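Local structure of acetylserotonin O-methyltransferase (Homo sapiens, 4A6D) at residues E196-Y201 / E227-F232; D231-D236 / P241-D246. The protein catalyses the last step of melatonin synthesis, transferring a methyl group from S-adenosylmethionine to N-acetylserotonin, and works as a homodimer. One frame throughout, in Å; residues are numbered along the deposited sequence.

Contact 1: residues E196-Y201 / E227-F232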
loop_
_atom_site.group_PDB
_atom_site.type_symbol
_atom_site.label_atom_id
_atom_site.label_comp_id
_atom_site.label_asym_id
_atom_site.label_seq_id
_atom_site.Cartn_x
_atom_site.Cartn_y
_atom_site.Cartn_z
ATOM N N GLU A 196 27.584 15.244 -7.275
ATOM C CA GLU A 196 27.230 16.221 -6.246
ATOM C C GLU A 196 28.437 16.541 -5.392
ATOM O O GLU A 196 28.709 17.715 -5.127
ATOM C CB GLU A 196 26.070 15.696 -5.377
ATOM C CG GLU A 196 25.677 16.603 -4.219
ATOM C CD GLU A 196 24.880 17.841 -4.571
ATOM O OE1 GLU A 196 23.716 17.690 -5.009
ATOM O OE2 GLU A 196 25.387 18.961 -4.333
ATOM N N CYS A 197 29.174 15.499 -4.987
ATOM C CA CYS A 197 30.381 15.618 -4.176
ATOM C C CYS A 197 31.434 16.543 -4.803
ATOM O O CYS A 197 31.962 17.422 -4.118
ATOM C CB CYS A 197 30.951 14.241 -3.873
ATOM S SG CYS A 197 31.898 14.167 -2.342
ATOM N N MET A 198 31.669 16.390 -6.115
ATOM C CA MET A 198 32.608 17.184 -6.889
ATOM C C MET A 198 32.239 18.650 -7.082
ATOM O O MET A 198 33.131 19.487 -7.131
ATOM C CB MET A 198 32.965 16.479 -8.192
ATOM C CG MET A 198 33.648 15.143 -7.957
ATOM S SD MET A 198 35.167 15.228 -6.952
ATOM C CE MET A 198 34.588 14.645 -5.332
ATOM N N SER A 199 30.949 18.979 -7.160
ATOM C CA SER A 199 30.518 20.377 -7.274
ATOM C C SER A 199 30.664 21.047 -5.899
ATOM O O SER A 199 31.068 22.210 -5.813
ATOM C CB SER A 199 29.081 20.469 -7.780
ATOM O OG SER A 199 28.183 19.802 -6.911
ATOM N N LEU A 200 30.381 20.277 -4.830
ATOM C CA LEU A 200 30.496 20.705 -3.442
ATOM C C LEU A 200 31.955 20.895 -3.035
ATOM O O LEU A 200 32.266 21.868 -2.341
ATOM C CB LEU A 200 29.816 19.692 -2.512
ATOM C CG LEU A 200 28.324 19.813 -2.343
ATOM C CD1 LEU A 200 27.778 18.625 -1.613
ATOM C CD2 LEU A 200 27.968 21.077 -1.592
ATOM N N TYR A 201 32.851 19.987 -3.486
ATOM C CA TYR A 201 34.289 20.040 -3.179
ATOM C C TYR A 201 35.142 20.205 -4.457
ATOM O O TYR A 201 35.641 19.225 -5.022
ATOM C CB TYR A 201 34.721 18.838 -2.316
ATOM C CG TYR A 201 33.983 18.753 -0.993
ATOM C CD1 TYR A 201 34.406 19.492 0.113
ATOM C CD2 TYR A 201 32.812 18.000 -0.867
ATOM C CE1 TYR A 201 33.703 19.455 1.322
ATOM C CE2 TYR A 201 32.122 17.930 0.344
ATOM C CZ TYR A 201 32.567 18.667 1.434
ATOM O OH TYR A 201 31.915 18.598 2.639
ATOM N N GLU A 227 32.965 14.884 -14.430
ATOM C CA GLU A 227 33.193 15.449 -15.760
ATOM C C GLU A 227 34.685 15.483 -16.100
ATOM O O GLU A 227 35.064 15.114 -17.215
ATOM C CB GLU A 227 32.547 16.843 -15.883
ATOM C CG GLU A 227 31.040 16.814 -16.110
ATOM C CD GLU A 227 30.139 16.234 -15.028
ATOM O OE1 GLU A 227 30.594 16.077 -13.870
ATOM O OE2 GLU A 227 28.966 15.933 -15.350
ATOM N N GLU A 228 35.519 15.920 -15.133
ATOM C CA GLU A 228 36.992 15.983 -15.206
ATOM C C GLU A 228 37.587 15.661 -13.817
ATOM O O GLU A 228 38.809 15.555 -13.664
ATOM C CB GLU A 228 37.478 17.354 -15.724
ATOM C CG GLU A 228 37.543 17.445 -17.242
ATOM C CD GLU A 228 38.053 18.757 -17.809
ATOM O OE1 GLU A 228 39.258 19.055 -17.635
ATOM O OE2 GLU A 228 37.255 19.476 -18.454
ATOM N N GLN A 229 36.683 15.489 -12.819
ATOM C CA GLN A 229 36.942 15.165 -11.413
ATOM C C GLN A 229 36.534 13.719 -11.108
ATOM O O GLN A 229 36.984 13.159 -10.111
ATOM C CB GLN A 229 36.111 16.099 -10.510
ATOM C CG GLN A 229 36.791 17.410 -10.113
ATOM C CD GLN A 229 35.846 18.345 -9.386
ATOM O OE1 GLN A 229 34.861 18.838 -9.947
ATOM N NE2 GLN A 229 36.126 18.622 -8.121
ATOM N N ILE A 230 35.652 13.137 -11.943
ATOM C CA ILE A 230 35.088 11.795 -11.754
ATOM C C ILE A 230 35.710 10.755 -12.677
ATOM O O ILE A 230 35.818 10.972 -13.880
ATOM C CB ILE A 230 33.535 11.812 -11.833
ATOM C CG1 ILE A 230 32.939 12.976 -11.005
ATOM C CG2 ILE A 230 32.916 10.460 -11.423
ATOM C CD1 ILE A 230 31.643 13.548 -11.565
ATOM N N ASP A 231 36.078 9.613 -12.094
ATOM C CA ASP A 231 36.686 8.456 -12.747
ATOM C C ASP A 231 35.826 7.228 -12.400
ATOM O O ASP A 231 35.024 7.293 -11.475
ATOM C CB ASP A 231 38.140 8.300 -12.230
ATOM C CG ASP A 231 38.911 7.069 -12.670
ATOM O OD1 ASP A 231 38.647 6.564 -13.791
ATOM O OD2 ASP A 231 39.820 6.635 -11.917
ATOM N N PHE A 232 35.981 6.128 -13.150
ATOM C CA PHE A 232 35.258 4.880 -12.914
ATOM C C PHE A 232 36.223 3.716 -12.852
ATOM O O PHE A 232 37.132 3.630 -13.673
ATOM C CB PHE A 232 34.252 4.628 -14.033
ATOM C CG PHE A 232 32.931 5.320 -13.829
ATOM C CD1 PHE A 232 31.910 4.708 -13.116
ATOM C CD2 PHE A 232 32.712 6.595 -14.332
ATOM C CE1 PHE A 232 30.697 5.366 -12.901
ATOM C CE2 PHE A 232 31.500 7.252 -14.114
ATOM C CZ PHE A 232 30.504 6.634 -13.399
#
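Gln229 crosses Met198, touching it from CB to the amide and joining the last turn of helix 192-200 to the residue just before edge strand 230-234. At the base of the glutamine, Gln229 CB packs on the middle of the methionine chain, 3.7 Å from Met198 CG and only slightly farther from the sulfur. CG then passes SD at a looser distance. With chi2 at 172° the chain runs straight out and carries the amide past the methionine to the helix backbone. There Gln229 CD comes to 3.6 Å from Met198 CB, and Gln229 OE1 is 3.5 Å from the same carbon. OE1 also lies close to Met198 O, two acceptors side by side and not bonded. At the tip, Gln229 NE2 gives a hydrogen bond to Met198 O (3.3 Å). It is bent, with an N-H...O angle of 137°, and the donor sits 22° out of the carbonyl plane. NE2 also binds Cys204 O, so one amide group ties the end of the helix to the turn leading into strand 205-210. Glutamine suits the place because its aliphatic stem can join an apolar surface while its amide serves carbonyls where the helix is running out of amides of its own. Met198 is the flexible counterpart. Its chain bends at chi2, presenting CG and SD to the glutamine stem while its terminal methyl leads away from residues 227-232. On its other neighbour, Met198 CG meets Ile230 CG1 at 3.8 Å, and both side chains also touch Ile206. A branched residue is at home on such a strand, where Ile230 further covers Val208. This is helix-on-sheet packing of the Rossmann-like class I methyltransferase fold: helix 192-200, the connection of a beta-alpha-beta crossover from strand 182-186 to strand 205-210, extends its last turn to the neighbouring edge strand.

Contact 2: residues D231-D236 / P241-D246; sequences DFQEGD and PLPEAD. With SAM (S-adenosylmethionine), chain D.
Where strand 230-234 ends at the adenine side of the S-adenosylmethionine pocket, the loop on the way to strand 247-251 turns back past it, and Gln233 reaches across to Pro241 and Pro243. CG of Gln233 stands anti to the backbone N (chi1 -163°), and the extended chain beyond it projects the amide over the loop. Gln233 OE1 rests on the proline ring, 3.4 Å from Pro243 CG, and Gln233 CD lies 3.7 Å from that same carbon. The other branch, Gln233 NE2, makes a weak hydrogen bond of 3.3 Å to Pro241 O. With an alanine in place of Gln233, Pro241 O would probably lose this weak donor and the Pro243 ring its covering amide, leaving the loop less closely tied to the strand. Proline suits this loop, since its ring is a compact, rigid surface: Pro243 also covers Phe209 of strand 205-210, which Gln233 touches as well. Beyond the strand end comes the adenine-binding turn, which in the class I methyltransferase fold commonly carries an acidic residue just after the third strand. Gly235 has backbone angles at which a CB would jam against the carbonyl oxygen of Glu234, so glycine is required, and Gly235 O lies 3.3 Å from C2 of the adenine. Asp236 OD1 accepts a short, nearly straight hydrogen bond from the cofactor's N6 (2.6 Å, 167°). The same oxygen takes Phe238 N, and Asp236 N is bound by Asp240 OD2.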
loop_
_atom_site.group_PDB
_atom_site.type_symbol
_atom_site.label_atom_id
_atom_site.label_comp_id
_atom_site.label_asym_id
_atom_site.label_seq_id
_atom_site.Cartn_x
_atom_site.Cartn_y
_atom_site.Cartn_z
ATOM N N ASP A 231 36.078 9.613 -12.094
ATOM C CA ASP A 231 36.686 8.456 -12.747
ATOM C C ASP A 231 35.826 7.228 -12.400
ATOM O O ASP A 231 35.024 7.293 -11.475
ATOM C CB ASP A 231 38.140 8.300 -12.230
ATOM C CG ASP A 231 38.911 7.069 -12.670
ATOM O OD1 ASP A 231 38.647 6.564 -13.791
ATOM O OD2 ASP A 231 39.820 6.635 -11.917
ATOM N N PHE A 232 35.981 6.128 -13.150
ATOM C CA PHE A 232 35.258 4.880 -12.914
ATOM C C PHE A 232 36.223 3.716 -12.852
ATOM O O PHE A 232 37.132 3.630 -13.673
ATOM C CB PHE A 232 34.252 4.628 -14.033
ATOM C CG PHE A 232 32.931 5.320 -13.829
ATOM C CD1 PHE A 232 31.910 4.708 -13.116
ATOM C CD2 PHE A 232 32.712 6.595 -14.332
ATOM C CE1 PHE A 232 30.697 5.366 -12.901
ATOM C CE2 PHE A 232 31.500 7.252 -14.114
ATOM C CZ PHE A 232 30.504 6.634 -13.399
ATOM N N GLN A 233 36.065 2.854 -11.847
ATOM C CA GLN A 233 36.797 1.595 -11.714
ATOM C C GLN A 233 35.707 0.537 -11.548
ATOM O O GLN A 233 34.753 0.719 -10.786
ATOM C CB GLN A 233 37.810 1.532 -10.540
ATOM C CG GLN A 233 38.835 0.365 -10.705
ATOM C CD GLN A 233 39.838 0.058 -9.569
ATOM O OE1 GLN A 233 40.740 0.876 -9.220
ATOM N NE2 GLN A 233 39.844 -1.223 -9.123
ATOM N N GLU A 234 35.835 -0.540 -12.295
ATOM C CA GLU A 234 34.932 -1.673 -12.206
ATOM C C GLU A 234 35.607 -2.791 -11.412
ATOM O O GLU A 234 36.833 -2.949 -11.453
ATOM C CB GLU A 234 34.480 -2.153 -13.602
ATOM C CG GLU A 234 35.613 -2.412 -14.580
ATOM C CD GLU A 234 35.160 -2.987 -15.901
ATOM O OE1 GLU A 234 34.108 -2.546 -16.421
ATOM O OE2 GLU A 234 35.877 -3.864 -16.432
ATOM N N GLY A 235 34.790 -3.539 -10.686
ATOM C CA GLY A 235 35.255 -4.663 -9.894
ATOM C C GLY A 235 34.316 -5.124 -8.800
ATOM O O GLY A 235 33.149 -4.717 -8.735
ATOM N N ASP A 236 34.845 -5.998 -7.936
ATOM C CA ASP A 236 34.117 -6.547 -6.802
ATOM C C ASP A 236 34.775 -6.053 -5.499
ATOM O O ASP A 236 35.880 -6.476 -5.184
ATOM C CB ASP A 236 34.093 -8.092 -6.895
ATOM C CG ASP A 236 33.495 -8.802 -5.692
ATOM O OD1 ASP A 236 32.897 -8.107 -4.804
ATOM O OD2 ASP A 236 33.590 -10.038 -5.636
ATOM N N PRO A 241 41.376 -5.248 -5.799
ATOM C CA PRO A 241 42.053 -4.141 -5.083
ATOM C C PRO A 241 41.180 -2.886 -5.205
ATOM O O PRO A 241 40.543 -2.666 -6.256
ATOM C CB PRO A 241 43.401 -4.003 -5.792
ATOM C CG PRO A 241 43.175 -4.575 -7.154
ATOM C CD PRO A 241 42.044 -5.557 -7.084
ATOM N N LEU A 242 41.063 -2.121 -4.103
ATOM C CA LEU A 242 40.232 -0.912 -4.117
ATOM C C LEU A 242 41.052 0.231 -4.684
ATOM O O LEU A 242 42.284 0.233 -4.524
ATOM C CB LEU A 242 39.694 -0.532 -2.720
ATOM C CG LEU A 242 38.984 -1.600 -1.864
ATOM C CD1 LEU A 242 38.679 -1.048 -0.474
ATOM C CD2 LEU A 242 37.746 -2.103 -2.512
ATOM N N PRO A 243 40.404 1.197 -5.383
ATOM C CA PRO A 243 41.153 2.394 -5.862
ATOM C C PRO A 243 41.793 3.111 -4.664
ATOM O O PRO A 243 41.213 3.055 -3.582
ATOM C CB PRO A 243 40.050 3.270 -6.485
ATOM C CG PRO A 243 38.905 2.307 -6.764
ATOM C CD PRO A 243 38.957 1.326 -5.646
ATOM N N GLU A 244 42.987 3.733 -4.817
ATOM C CA GLU A 244 43.624 4.464 -3.702
ATOM C C GLU A 244 42.800 5.685 -3.439
ATOM O O GLU A 244 42.323 6.320 -4.391
ATOM C CB GLU A 244 45.077 4.857 -3.990
ATOM C CG GLU A 244 46.072 3.790 -3.552
ATOM C CD GLU A 244 47.042 3.344 -4.637
ATOM O OE1 GLU A 244 46.604 2.650 -5.587
ATOM O OE2 GLU A 244 48.242 3.694 -4.537
ATOM N N ALA A 245 42.536 5.959 -2.158
ATOM C CA ALA A 245 41.671 7.067 -1.749
ATOM C C ALA A 245 41.951 7.445 -0.304
ATOM O O ALA A 245 42.446 6.618 0.477
ATOM C CB ALA A 245 40.200 6.679 -1.902
ATOM N N ASP A 246 41.646 8.708 0.039
ATOM C CA ASP A 246 41.818 9.260 1.377
ATOM C C ASP A 246 40.525 9.009 2.109
ATOM O O ASP A 246 40.537 8.828 3.325
ATOM C CB ASP A 246 42.114 10.778 1.305
ATOM C CG ASP A 246 43.353 11.114 0.496
ATOM O OD1 ASP A 246 44.425 10.581 0.813
ATOM O OD2 ASP A 246 43.243 11.908 -0.458
HETATM N N SAM D . 25.599 4.100 -3.542
HETATM C CA SAM D . 24.431 4.162 -4.448
HETATM C C SAM D . 23.217 4.989 -3.977
HETATM O O SAM D . 23.039 5.108 -2.782
HETATM O OXT SAM D . 22.393 5.549 -4.769
HETATM C CB SAM D . 24.078 2.738 -4.797
HETATM C CG SAM D . 23.486 1.946 -3.625
HETATM S SD SAM D . 23.006 0.294 -4.248
HETATM C CE SAM D . 21.948 -0.235 -2.964
HETATM C "C5'" SAM D . 24.406 -0.769 -3.770
HETATM C "C4'" SAM D . 25.447 -0.602 -4.886
HETATM O "O4'" SAM D . 26.480 -1.516 -4.562
HETATM C "C3'" SAM D . 24.889 -1.009 -6.304
HETATM O "O3'" SAM D . 25.165 0.006 -7.284
HETATM C "C2'" SAM D . 25.603 -2.377 -6.562
HETATM O "O2'" SAM D . 25.866 -2.745 -7.917
HETATM C "C1'" SAM D . 26.913 -2.169 -5.782
HETATM N N9 SAM D . 27.579 -3.443 -5.438
HETATM C C8 SAM D . 26.976 -4.574 -4.893
HETATM N N7 SAM D . 27.864 -5.505 -4.708
HETATM C C5 SAM D . 29.097 -5.065 -5.176
HETATM C C6 SAM D . 30.394 -5.602 -5.275
HETATM N N6 SAM D . 30.630 -6.837 -4.771
HETATM N N1 SAM D . 31.417 -4.823 -5.780
HETATM C C2 SAM D . 31.187 -3.601 -6.280
HETATM N N3 SAM D . 29.957 -3.071 -6.210
HETATM C C4 SAM D . 28.923 -3.716 -5.632
#

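Both contacts use strand 230-234, the edge strand of the sheet next to strand 205-210, but at its two ends, with centres 15 Å apart and Asp231 and Phe232 in common. Contact 1, at the strand's start, is partly buried and mainly apolar, a helix end packed on the sheet with one hydrogen bond from a side-chain amide added. Contact 2, at the far end, lies on the surface; its glutamine amide meets one proline ring and a loop carbonyl, where contact 1 has methionine and isoleucine, and its bond is weaker. Residues 231-236 run into the adenine site, whereas the side chain of Ile230 in contact 1 is about 12 Å from S-adenosylmethionine.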